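Local coordinates for zinc phosphodiesterase ELAC protein 1 (Homo sapiens, PDB 3ZWF), which is a zinc-dependent phosphodiesterase that trims the 3' ends of tRNAs and removes a 2',3'-cyclic phosphate from them during tRNA repair, at residues L155-Y163 with V172-H180; M1-G9 with G18-C26. All coordinates share one frame; numbering follows the deposited sequence.

Interaction 1: L155-Y163 with V172-H180; sequences LLDSEENSY and VVKAFRLFH. With ZN (zinc ion), chain E.
R177 sends its CG off anti to its own carbonyl carbon and then folds at chi3 (-65°), which turns the guanidinium back over L156; in L156, CG lies opposite the backbone N (chi1 -175°) and points the branched end at that group. CD2 of L156 rests over the centre of the guanidinium face, 3.5 Å from CZ of R177, with the two side chains nearly perpendicular. At the guanidinium edge OD1 of N161 takes a weak hydrogen bond from NH2 of R177 (2.8 Å, bent to 127°), the amide plane standing almost upright to the guanidinium; N161 is poorly ordered, so this bond is uncertain as well. The same edge meets a water that accepts from R177 N and NE and donates to N161 O, while NH1 is hydrogen-bonded to T124 OG1. Arginine suits this buried place because a methyl group covers one of its faces and polar atoms ring its rim. Farther along the chain, H180 binds zinc with H60, H62 and D251. Y163 turns its ring edge to the strand: CE1 lies 3.7 Å from CG of R177 and CD1 4.0 Å from CB of A175, a residue small enough to fit beside the ring. Its hydroxyl bonds to V122 O. Y163 and A175 form a hydrogen-bonded antiparallel pair, Y163 N to A175 O and A175 N to Y163 O both 2.9 Å. Just before it, N161 and S162 face D157 in a G1 bulge. On the outside, the extended K174 makes a long salt bridge with poorly ordered E160. The loop runs into strand 163-167, which pairs antiparallel with 171-179; the latter also pairs with strands 184-191 and 254-255, and helix 259-263 touches S162, K174 and F176.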
ATOM      1  N   LEU A 155      25.170  -3.911  12.642  1.00 31.86           N
ATOM      2  CA  LEU A 155      25.330  -3.189  13.899  1.00 32.44           C
ATOM      3  C   LEU A 155      25.962  -1.839  13.661  1.00 33.29           C
ATOM      4  O   LEU A 155      26.759  -1.662  12.745  1.00 36.03           O
ATOM      5  CB  LEU A 155      26.150  -3.990  14.909  1.00 33.73           C
ATOM      6  CG  LEU A 155      25.673  -5.406  15.197  1.00 33.62           C
ATOM      7  CD1 LEU A 155      26.506  -6.021  16.342  1.00 35.09           C
ATOM      8  CD2 LEU A 155      24.219  -5.437  15.610  1.00 32.63           C
ATOM      9  N   LEU A 156      25.635  -0.889  14.523  1.00 33.42           N
ATOM     10  CA  LEU A 156      26.341   0.383  14.541  1.00 34.25           C
ATOM     11  C   LEU A 156      27.805   0.156  14.842  1.00 37.13           C
ATOM     12  O   LEU A 156      28.150  -0.579  15.744  1.00 37.82           O
ATOM     13  CB  LEU A 156      25.757   1.296  15.613  1.00 35.20           C
ATOM     14  CG  LEU A 156      26.336   2.718  15.667  1.00 37.02           C
ATOM     15  CD1 LEU A 156      25.911   3.592  14.490  1.00 37.64           C
ATOM     16  CD2 LEU A 156      25.959   3.340  17.002  1.00 39.62           C
ATOM     17  N   ASP A 157      28.657   0.753  14.048  1.00 37.82           N
ATOM     18  CA  ASP A 157      30.071   0.690  14.332  1.00 44.75           C
ATOM     19  C   ASP A 157      30.395   1.815  15.297  1.00 44.83           C
ATOM     20  O   ASP A 157      30.241   2.967  14.943  1.00 57.46           O
ATOM     21  CB  ASP A 157      30.885   0.842  13.066  1.00 45.46           C
ATOM     22  CG  ASP A 157      32.323   0.603  13.340  1.00 49.80           C
ATOM     23  OD1 ASP A 157      32.958   1.500  13.959  1.00 54.82           O
ATOM     24  OD2 ASP A 157      32.755  -0.537  13.059  1.00 51.86           O
ATOM     25  N   SER A 158      30.881   1.474  16.485  1.00 68.78           N
ATOM     26  CA  SER A 158      31.075   2.469  17.546  1.00 88.91           C
ATOM     27  C   SER A 158      32.221   3.431  17.258  1.00 91.83           C
ATOM     28  O   SER A 158      32.200   4.559  17.725  1.00108.93           O
ATOM     29  CB  SER A 158      31.351   1.805  18.888  1.00 92.36           C
ATOM     30  OG  SER A 158      31.194   2.731  19.950  1.00 89.18           O
ATOM     31  N   GLU A 159      33.222   2.978  16.508  1.00 70.43           N
ATOM     32  CA  GLU A 159      34.342   3.854  16.133  1.00 72.67           C
ATOM     33  C   GLU A 159      33.883   4.921  15.121  1.00 67.10           C
ATOM     34  O   GLU A 159      34.135   6.111  15.293  1.00 67.06           O
ATOM     35  CB  GLU A 159      35.524   3.041  15.582  1.00 67.22           C
ATOM     36  N   GLU A 160      33.183   4.473  14.085  1.00 63.21           N
ATOM     37  CA  GLU A 160      32.706   5.331  12.986  1.00 56.16           C
ATOM     38  C   GLU A 160      31.294   5.932  13.210  1.00 50.87           C
ATOM     39  O   GLU A 160      30.897   6.868  12.537  1.00 45.82           O
ATOM     40  CB  GLU A 160      32.679   4.517  11.682  1.00 63.14           C
ATOM     41  CG  GLU A 160      34.052   4.067  11.138  1.00 75.18           C
ATOM     42  CD  GLU A 160      34.196   4.367   9.675  1.00 97.08           C
ATOM     43  OE1 GLU A 160      34.486   5.531   9.345  1.00105.02           O
ATOM     44  OE2 GLU A 160      33.995   3.445   8.857  1.00118.82           O
ATOM     45  N   ASN A 161      30.545   5.373  14.151  1.00 50.91           N
ATOM     46  CA  ASN A 161      29.165   5.834  14.406  1.00 47.81           C
ATOM     47  C   ASN A 161      28.276   5.745  13.152  1.00 44.49           C
ATOM     48  O   ASN A 161      27.402   6.582  12.930  1.00 37.65           O
ATOM     49  CB  ASN A 161      29.174   7.258  14.999  1.00 65.08           C
ATOM     50  CG  ASN A 161      28.596   7.312  16.400  1.00 89.19           C
ATOM     51  OD1 ASN A 161      27.695   8.112  16.677  1.00132.37           O
ATOM     52  ND2 ASN A 161      29.103   6.451  17.295  1.00 76.67           N
ATOM     53  N   SER A 162      28.508   4.703  12.363  1.00 39.99           N
ATOM     54  CA  SER A 162      27.749   4.448  11.132  1.00 37.55           C
ATOM     55  C   SER A 162      27.574   2.960  10.893  1.00 35.52           C
ATOM     56  O   SER A 162      28.193   2.138  11.570  1.00 36.07           O
ATOM     57  CB  SER A 162      28.449   5.093   9.926  1.00 41.17           C
ATOM     58  OG  SER A 162      29.667   4.435   9.648  1.00 47.94           O
ATOM     59  N   TYR A 163      26.726   2.638   9.925  1.00 32.61           N
ATOM     60  CA  TYR A 163      26.474   1.268   9.501  1.00 32.27           C
ATOM     61  C   TYR A 163      27.017   1.117   8.092  1.00 33.98           C
ATOM     62  O   TYR A 163      26.620   1.881   7.193  1.00 35.35           O
ATOM     63  CB  TYR A 163      24.971   0.960   9.444  1.00 30.49           C
ATOM     64  CG  TYR A 163      24.206   1.207  10.724  1.00 30.13           C
ATOM     65  CD1 TYR A 163      23.815   2.489  11.079  1.00 29.93           C
ATOM     66  CD2 TYR A 163      23.821   0.162  11.564  1.00 30.08           C
ATOM     67  CE1 TYR A 163      23.106   2.723  12.248  1.00 29.76           C
ATOM     68  CE2 TYR A 163      23.133   0.411  12.751  1.00 29.95           C
ATOM     69  CZ  TYR A 163      22.779   1.689  13.069  1.00 29.81           C
ATOM     70  OH  TYR A 163      22.100   1.948  14.223  1.00 30.09           O
ATOM     71  N   VAL A 172      30.589   3.495  -2.072  1.00 41.26           N
ATOM     72  CA  VAL A 172      30.511   3.147  -0.643  1.00 41.78           C
ATOM     73  C   VAL A 172      29.216   3.732  -0.127  1.00 38.55           C
ATOM     74  O   VAL A 172      28.990   4.951  -0.257  1.00 39.55           O
ATOM     75  CB  VAL A 172      31.661   3.736   0.195  1.00 45.94           C
ATOM     76  CG1 VAL A 172      31.641   3.120   1.583  1.00 45.12           C
ATOM     77  CG2 VAL A 172      32.957   3.471  -0.453  1.00 53.18           C
ATOM     78  N   VAL A 173      28.370   2.870   0.436  1.00 35.58           N
ATOM     79  CA  VAL A 173      27.085   3.285   1.003  1.00 33.74           C
ATOM     80  C   VAL A 173      26.990   2.935   2.487  1.00 33.16           C
ATOM     81  O   VAL A 173      27.292   1.808   2.907  1.00 35.08           O
ATOM     82  CB  VAL A 173      25.887   2.715   0.213  1.00 33.02           C
ATOM     83  CG1 VAL A 173      24.560   3.195   0.783  1.00 31.01           C
ATOM     84  CG2 VAL A 173      26.022   3.099  -1.244  1.00 34.08           C
ATOM     85  N   LYS A 174      26.624   3.939   3.281  1.00 32.37           N
ATOM     86  CA  LYS A 174      26.549   3.824   4.736  1.00 32.30           C
ATOM     87  C   LYS A 174      25.248   4.400   5.219  1.00 31.37           C
ATOM     88  O   LYS A 174      24.649   5.215   4.521  1.00 31.67           O
ATOM     89  CB  LYS A 174      27.723   4.547   5.411  1.00 34.08           C
ATOM     90  CG  LYS A 174      29.059   3.941   5.089  1.00 36.83           C
ATOM     91  CD  LYS A 174      30.199   4.718   5.699  1.00 38.90           C
ATOM     92  CE  LYS A 174      31.468   3.943   5.496  1.00 39.84           C
ATOM     93  NZ  LYS A 174      32.564   4.776   5.995  1.00 42.13           N
ATOM     94  N   ALA A 175      24.807   3.949   6.393  1.00 30.10           N
ATOM     95  CA  ALA A 175      23.665   4.555   7.082  1.00 29.18           C
ATOM     96  C   ALA A 175      24.159   5.207   8.379  1.00 29.78           C
ATOM     97  O   ALA A 175      25.209   4.860   8.934  1.00 30.76           O
ATOM     98  CB  ALA A 175      22.582   3.542   7.375  1.00 28.29           C
ATOM     99  N   PHE A 176      23.382   6.161   8.849  1.00 29.29           N
ATOM    100  CA  PHE A 176      23.633   6.808  10.129  1.00 29.85           C
ATOM    101  C   PHE A 176      22.310   7.085  10.847  1.00 29.03           C
ATOM    102  O   PHE A 176      21.241   7.086  10.238  1.00 29.27           O
ATOM    103  CB  PHE A 176      24.469   8.091   9.977  1.00 30.71           C
ATOM    104  CG  PHE A 176      23.911   9.105   8.985  1.00 30.33           C
ATOM    105  CD1 PHE A 176      24.131   8.985   7.628  1.00 30.14           C
ATOM    106  CD2 PHE A 176      23.143  10.172   9.431  1.00 30.29           C
ATOM    107  CE1 PHE A 176      23.602   9.887   6.751  1.00 30.36           C
ATOM    108  CE2 PHE A 176      22.626  11.128   8.550  1.00 31.09           C
ATOM    109  CZ  PHE A 176      22.858  10.984   7.193  1.00 29.91           C
ATOM    110  N   ARG A 177      22.417   7.324  12.144  1.00 29.58           N
ATOM    111  CA  ARG A 177      21.263   7.391  13.022  1.00 29.10           C
ATOM    112  C   ARG A 177      20.691   8.801  13.079  1.00 28.95           C
ATOM    113  O   ARG A 177      21.442   9.801  13.235  1.00 29.72           O
ATOM    114  CB  ARG A 177      21.616   6.956  14.434  1.00 29.97           C
ATOM    115  CG  ARG A 177      22.105   5.504  14.529  1.00 30.20           C
ATOM    116  CD  ARG A 177      22.593   5.201  15.934  1.00 31.32           C
ATOM    117  NE  ARG A 177      23.764   6.001  16.235  1.00 32.53           N
ATOM    118  CZ  ARG A 177      24.205   6.290  17.450  1.00 33.74           C
ATOM    119  NH1 ARG A 177      23.582   5.836  18.532  1.00 33.95           N
ATOM    120  NH2 ARG A 177      25.290   7.044  17.587  1.00 34.90           N
ATOM    121  N   LEU A 178      19.368   8.825  12.967  1.00 28.05           N
ATOM    122  CA  LEU A 178      18.546  10.014  13.155  1.00 27.85           C
ATOM    123  C   LEU A 178      17.617   9.864  14.345  1.00 27.90           C
ATOM    124  O   LEU A 178      17.414   8.756  14.836  1.00 27.99           O
ATOM    125  CB  LEU A 178      17.699  10.305  11.895  1.00 26.92           C
ATOM    126  CG  LEU A 178      18.468  10.356  10.577  1.00 26.90           C
ATOM    127  CD1 LEU A 178      17.565  10.647   9.380  1.00 26.15           C
ATOM    128  CD2 LEU A 178      19.529  11.476  10.625  1.00 27.79           C
ATOM    129  N   PHE A 179      17.111  10.983  14.846  1.00 28.14           N
ATOM    130  CA  PHE A 179      16.154  11.001  15.944  1.00 28.34           C
ATOM    131  C   PHE A 179      14.764  11.267  15.379  1.00 27.48           C
ATOM    132  O   PHE A 179      14.556  12.261  14.692  1.00 27.22           O
ATOM    133  CB  PHE A 179      16.476  12.077  16.962  1.00 29.72           C
ATOM    134  CG  PHE A 179      15.703  11.930  18.230  1.00 31.93           C
ATOM    135  CD1 PHE A 179      14.442  12.509  18.373  1.00 33.48           C
ATOM    136  CD2 PHE A 179      16.213  11.147  19.284  1.00 34.18           C
ATOM    137  CE1 PHE A 179      13.696  12.304  19.543  1.00 36.28           C
ATOM    138  CE2 PHE A 179      15.477  10.963  20.474  1.00 35.79           C
ATOM    139  CZ  PHE A 179      14.206  11.545  20.586  1.00 37.24           C
ATOM    140  N   HIS A 180      13.820  10.376  15.681  1.00 27.16           N
ATOM    141  CA  HIS A 180      12.463  10.517  15.219  1.00 26.52           C
ATOM    142  C   HIS A 180      11.532   9.887  16.272  1.00 26.85           C
ATOM    143  O   HIS A 180      11.998   9.426  17.324  1.00 28.16           O
ATOM    144  CB  HIS A 180      12.370   9.909  13.816  1.00 25.63           C
ATOM    145  CG  HIS A 180      11.037  10.082  13.124  1.00 25.04           C
ATOM    146  ND1 HIS A 180      10.368  11.290  13.020  1.00 25.09           N
ATOM    147  CD2 HIS A 180      10.279   9.175  12.461  1.00 24.50           C
ATOM    148  CE1 HIS A 180       9.230  11.096  12.355  1.00 24.63           C
ATOM    149  NE2 HIS A 180       9.163   9.829  11.995  1.00 24.28           N
TER
HETATM  150 ZN    ZN E1364       7.857   9.072  10.267  1.00 30.12          ZN
HETATM  151  O   HOH W   1      24.875   7.219  13.696  1.00 27.21           O
HETATM  152  O   HOH W   2       6.623   8.670   8.665  1.00 28.39           O

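Interaction 2: M1-G9 with G18-C26; sequences MDVTFLGTG and GASAVVLRC. With EDO (1,2-ethanediol), chain H; EDO (1,2-ethanediol), chain G.
Two antiparallel strands, 2-5 and 21-26, open the first sheet of the metallo-beta-lactamase fold, and a classic beta bulge lies between them: L6 and G7 both face A21, whose carbonyl oxygen accepts from L6 N at 2.8 Å and G7 N at 3.1 Å. Glycine suits position 7, where its CA comes within 3.1 Å of A19 O and a side chain would collide with that backbone. Towards the interior, V3, F5, V22 and L24 share a face; V3, F5 and V22 pack on I271 of the other sheet, and V3 also on L269. In one of its two conformers, V22 places CG1 above the F5 ring in a CH-pi contact, 4.1 Å from the centroid. The beta-branched valines suit extended backbone and fill this layer with compact methyls. On the other face, L6 CD1 reaches V23 CG2 at 3.7 Å. At the bulge end, S20 touches H65 and H311 of the zinc site, and in one of its conformers its OG donates to a water that G7 O and G9 O also hold. D2 and R25, near the opposite end, carry a charged pair suited to their partly exposed place. D2 tucks CG between its backbone N and carbonyl carbon (chi1 51°), swinging the carboxylate across to R25; the guanidinium grips it side-on, R25 NE to D2 OD1 at 3.0 Å and R25 NH2 to D2 OD2 at 3.1 Å.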
ATOM      1  N   MET A   1      24.001  10.598 -13.561  1.00 48.07           N
ATOM      2  CA  MET A   1      23.446  10.383 -12.191  1.00 45.77           C
ATOM      3  C   MET A   1      22.308  11.354 -11.945  1.00 44.17           C
ATOM      4  O   MET A   1      22.468  12.567 -12.063  1.00 42.73           O
ATOM      5  CB  MET A   1      24.506  10.570 -11.115  1.00 47.27           C
ATOM      6  CG  MET A   1      23.982  10.380  -9.699  1.00 47.28           C
ATOM      7  SD  MET A   1      25.211  10.706  -8.447  1.00 52.35           S
ATOM      8  CE  MET A   1      26.113   9.143  -8.388  1.00 54.97           C
ATOM      9  N   ASP A   2      21.143  10.817 -11.614  1.00 39.32           N
ATOM     10  CA  ASP A   2      20.020  11.688 -11.294  1.00 38.30           C
ATOM     11  C   ASP A   2      19.180  11.152 -10.153  1.00 35.19           C
ATOM     12  O   ASP A   2      19.269   9.985  -9.781  1.00 35.32           O
ATOM     13  CB  ASP A   2      19.177  12.059 -12.524  1.00 43.30           C
ATOM     14  CG  ASP A   2      18.745  10.874 -13.345  1.00 49.68           C
ATOM     15  OD1 ASP A   2      18.171   9.916 -12.796  1.00 43.29           O
ATOM     16  OD2 ASP A   2      18.968  10.913 -14.572  1.00 63.42           O
ATOM     17  N   VAL A   3      18.453  12.069  -9.547  1.00 33.43           N
ATOM     18  CA  VAL A   3      17.519  11.787  -8.491  1.00 32.25           C
ATOM     19  C   VAL A   3      16.119  12.128  -8.991  1.00 31.31           C
ATOM     20  O   VAL A   3      15.893  13.220  -9.478  1.00 32.01           O
ATOM     21  CB  VAL A   3      17.915  12.641  -7.295  1.00 33.39           C
ATOM     22  CG1 VAL A   3      17.092  12.389  -6.115  1.00 32.88           C
ATOM     23  CG2 VAL A   3      19.397  12.348  -6.951  1.00 38.85           C
ATOM     24  N   THR A   4      15.196  11.179  -8.871  1.00 30.40           N
ATOM     25  CA  THR A   4      13.806  11.392  -9.239  1.00 30.15           C
ATOM     26  C   THR A   4      12.900  11.266  -8.008  1.00 28.77           C
ATOM     27  O   THR A   4      12.873  10.228  -7.349  1.00 28.15           O
ATOM     28  CB  THR A   4      13.329  10.367 -10.294  1.00 31.60           C
ATOM     29  OG1 THR A   4      14.118  10.473 -11.477  1.00 34.22           O
ATOM     30  CG2 THR A   4      11.822  10.595 -10.649  1.00 31.32           C
ATOM     31  N   PHE A   5      12.163  12.321  -7.704  1.00 28.76           N
ATOM     32  CA  PHE A   5      11.186  12.302  -6.610  1.00 28.04           C
ATOM     33  C   PHE A   5       9.893  11.667  -7.050  1.00 27.69           C
ATOM     34  O   PHE A   5       9.239  12.150  -7.955  1.00 29.70           O
ATOM     35  CB  PHE A   5      10.959  13.709  -6.075  1.00 29.00           C
ATOM     36  CG  PHE A   5      12.172  14.260  -5.404  1.00 32.03           C
ATOM     37  CD1 PHE A   5      13.159  14.837  -6.164  1.00 34.09           C
ATOM     38  CD2 PHE A   5      12.397  14.090  -4.030  1.00 33.98           C
ATOM     39  CE1 PHE A   5      14.351  15.313  -5.582  1.00 38.40           C
ATOM     40  CE2 PHE A   5      13.622  14.569  -3.444  1.00 31.44           C
ATOM     41  CZ  PHE A   5      14.556  15.164  -4.217  1.00 37.56           C
ATOM     42  N   LEU A   6       9.472  10.610  -6.380  1.00 26.94           N
ATOM     43  CA  LEU A   6       8.213   9.961  -6.678  1.00 27.95           C
ATOM     44  C   LEU A   6       7.079  10.425  -5.752  1.00 29.85           C
ATOM     45  O   LEU A   6       5.920  10.562  -6.172  1.00 31.00           O
ATOM     46  CB  LEU A   6       8.339   8.439  -6.683  1.00 29.03           C
ATOM     47  CG  LEU A   6       9.306   7.900  -7.747  1.00 31.32           C
ATOM     48  CD1 LEU A   6       9.646   6.456  -7.534  1.00 36.03           C
ATOM     49  CD2 LEU A   6       8.816   8.138  -9.184  1.00 32.58           C
ATOM     50  N   GLY A   7       7.425  10.668  -4.501  1.00 26.53           N
ATOM     51  CA  GLY A   7       6.495  11.168  -3.518  1.00 25.26           C
ATOM     52  C   GLY A   7       7.183  12.073  -2.536  1.00 25.51           C
ATOM     53  O   GLY A   7       8.257  11.721  -1.930  1.00 27.26           O
ATOM     54  N   THR A   8       6.568  13.216  -2.357  1.00 24.57           N
ATOM     55  CA  THR A   8       7.128  14.361  -1.634  1.00 24.84           C
ATOM     56  C   THR A   8       6.248  14.781  -0.461  1.00 24.53           C
ATOM     57  O   THR A   8       6.478  15.801   0.142  1.00 24.97           O
ATOM     58  CB  THR A   8       7.371  15.514  -2.571  1.00 25.72           C
ATOM     59  OG1 THR A   8       6.132  15.981  -3.185  1.00 26.16           O
ATOM     60  CG2 THR A   8       8.366  15.090  -3.703  1.00 26.33           C
ATOM     61  N   GLY A   9       5.206  14.001  -0.163  1.00 24.08           N
ATOM     62  CA  GLY A   9       4.349  14.368   0.933  1.00 23.99           C
ATOM     63  C   GLY A   9       4.659  13.671   2.239  1.00 23.48           C
ATOM     64  O   GLY A   9       5.238  12.550   2.280  1.00 24.34           O
ATOM     65  N   GLY A  18       2.610  12.198  -3.469  1.00 24.68           N
ATOM     66  CA  GLY A  18       2.717  10.798  -3.078  1.00 24.08           C
ATOM     67  C   GLY A  18       3.467  10.643  -1.758  1.00 23.48           C
ATOM     68  O   GLY A  18       4.101  11.600  -1.279  1.00 23.56           O
ATOM     69  N   ALA A  19       3.324   9.479  -1.156  1.00 23.01           N
ATOM     70  CA  ALA A  19       4.098   9.135   0.018  1.00 22.58           C
ATOM     71  C   ALA A  19       5.573   8.976  -0.340  1.00 22.62           C
ATOM     72  O   ALA A  19       5.955   8.810  -1.512  1.00 24.02           O
ATOM     73  CB  ALA A  19       3.568   7.881   0.650  1.00 22.25           C
ATOM     74  N   SER A  20       6.402   9.024   0.690  1.00 22.42           N
ATOM     75  CA  SER A  20       7.856   9.080   0.483  0.50 22.61           C
ATOM     76  C   SER A  20       8.416   8.007  -0.459  1.00 22.74           C
ATOM     77  O   SER A  20       8.231   6.812  -0.264  1.00 22.70           O
ATOM     78  CB  SER A  20       8.575   9.036   1.819  0.50 22.45           C
ATOM     79  OG  SER A  20       8.341  10.285   2.441  0.50 23.47           O
ATOM     80  N   ALA A  21       9.123   8.470  -1.497  1.00 23.28           N
ATOM     81  CA  ALA A  21       9.899   7.627  -2.403  1.00 23.65           C
ATOM     82  C   ALA A  21      10.761   8.524  -3.305  1.00 24.41           C
ATOM     83  O   ALA A  21      10.263   9.485  -3.896  1.00 24.90           O
ATOM     84  CB  ALA A  21       9.027   6.751  -3.242  1.00 23.70           C
ATOM     85  N   VAL A  22      12.026   8.167  -3.391  1.00 24.78           N
ATOM     86  CA  VAL A  22      12.991   8.874  -4.247  0.50 25.69           C
ATOM     87  C   VAL A  22      13.872   7.825  -4.899  1.00 26.22           C
ATOM     88  O   VAL A  22      14.308   6.879  -4.220  1.00 25.90           O
ATOM     89  CB  VAL A  22      13.939   9.836  -3.459  0.50 26.63           C
ATOM     90  CG1 VAL A  22      14.624  10.814  -4.450  0.50 27.75           C
ATOM     91  CG2 VAL A  22      13.206  10.577  -2.341  0.50 26.51           C
ATOM     92  N   VAL A  23      14.162   7.984  -6.189  1.00 27.16           N
ATOM     93  CA  VAL A  23      15.050   7.072  -6.920  1.00 27.92           C
ATOM     94  C   VAL A  23      16.346   7.746  -7.348  1.00 29.01           C
ATOM     95  O   VAL A  23      16.340   8.792  -7.964  1.00 29.67           O
ATOM     96  CB  VAL A  23      14.362   6.448  -8.144  1.00 28.40           C
ATOM     97  CG1 VAL A  23      15.330   5.660  -8.987  1.00 29.46           C
ATOM     98  CG2 VAL A  23      13.220   5.550  -7.685  1.00 27.47           C
ATOM     99  N   LEU A  24      17.454   7.122  -6.961  1.00 29.28           N
ATOM    100  CA  LEU A  24      18.779   7.450  -7.452  1.00 31.82           C
ATOM    101  C   LEU A  24      19.145   6.498  -8.601  1.00 34.40           C
ATOM    102  O   LEU A  24      19.074   5.259  -8.492  1.00 33.11           O
ATOM    103  CB  LEU A  24      19.799   7.339  -6.316  1.00 31.33           C
ATOM    104  CG  LEU A  24      21.251   7.649  -6.682  1.00 33.28           C
ATOM    105  CD1 LEU A  24      21.447   9.078  -7.197  1.00 34.71           C
ATOM    106  CD2 LEU A  24      22.109   7.390  -5.437  1.00 33.70           C
ATOM    107  N   ARG A  25      19.555   7.099  -9.707  1.00 36.78           N
ATOM    108  CA  ARG A  25      19.842   6.369 -10.920  1.00 39.39           C
ATOM    109  C   ARG A  25      21.258   6.645 -11.321  1.00 46.36           C
ATOM    110  O   ARG A  25      21.660   7.788 -11.362  1.00 43.50           O
ATOM    111  CB  ARG A  25      18.877   6.796 -12.022  1.00 44.95           C
ATOM    112  CG  ARG A  25      18.782   5.842 -13.191  1.00 49.31           C
ATOM    113  CD  ARG A  25      17.622   6.172 -14.108  1.00 48.32           C
ATOM    114  NE  ARG A  25      17.508   7.561 -14.522  1.00 46.84           N
ATOM    115  CZ  ARG A  25      16.748   7.968 -15.539  1.00 57.17           C
ATOM    116  NH1 ARG A  25      16.047   7.097 -16.255  1.00 56.78           N
ATOM    117  NH2 ARG A  25      16.685   9.261 -15.847  1.00 65.93           N
ATOM    118  N   CYS A  26      22.009   5.580 -11.551  1.00 49.05           N
ATOM    119  CA  CYS A  26      23.360   5.649 -12.106  1.00 62.33           C
ATOM    120  C   CYS A  26      23.474   4.638 -13.238  1.00 71.88           C
ATOM    121  O   CYS A  26      23.352   3.437 -13.013  1.00 59.08           O
ATOM    122  CB  CYS A  26      24.418   5.350 -11.043  1.00 60.96           C
ATOM    123  SG  CYS A  26      24.285   6.313  -9.516  1.00 86.11           S
TER
HETATM  124  C1  EDO H1367      20.553   8.331 -15.864  1.00 75.55           C
HETATM  125  O1  EDO H1367      20.765   7.004 -16.364  1.00 78.60           O
HETATM  126  C2  EDO H1367      21.452   8.559 -14.660  1.00 74.84           C
HETATM  127  O2  EDO H1367      21.212   9.863 -14.154  1.00 81.17           O
HETATM  128  C1  EDO G1366      11.196  10.235 -14.731  1.00 42.33           C
HETATM  129  O1  EDO G1366      10.730  11.036 -13.641  1.00 66.25           O
HETATM  130  C2  EDO G1366      12.684  10.380 -15.016  1.00 71.25           C
HETATM  131  O2  EDO G1366      13.458   9.869 -13.947  1.00 42.25           O
HETATM  132  O   HOH W   3      16.400   9.081 -10.938  1.00 33.68           O
HETATM  133  O   HOH W   4       7.931  12.622   1.055  1.00 27.09           O
HETATM  134  O   HOH W   5       5.648  10.111   3.226  1.00 25.86           O

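Overall arrangement
Both contacts are largely buried, yet they lie on opposite sides of the chain's centre, their centres about 22 Å apart, and belong to different sheets of the fold. Interaction 2 pairs two strands over most of their length, so backbone bonds and aliphatic packing dominate and its ion pair is confined to one end. Interaction 1 has a single bridge at the start of a strand; there a loop is held largely by side chains, with a buried arginine, a partly exposed amide, a water and a solvent-side salt bridge. Interaction 2 lies beside the zinc centre through S20, which touches two ligands, whereas interaction 1 is tied to it through H180, beyond the touching residues.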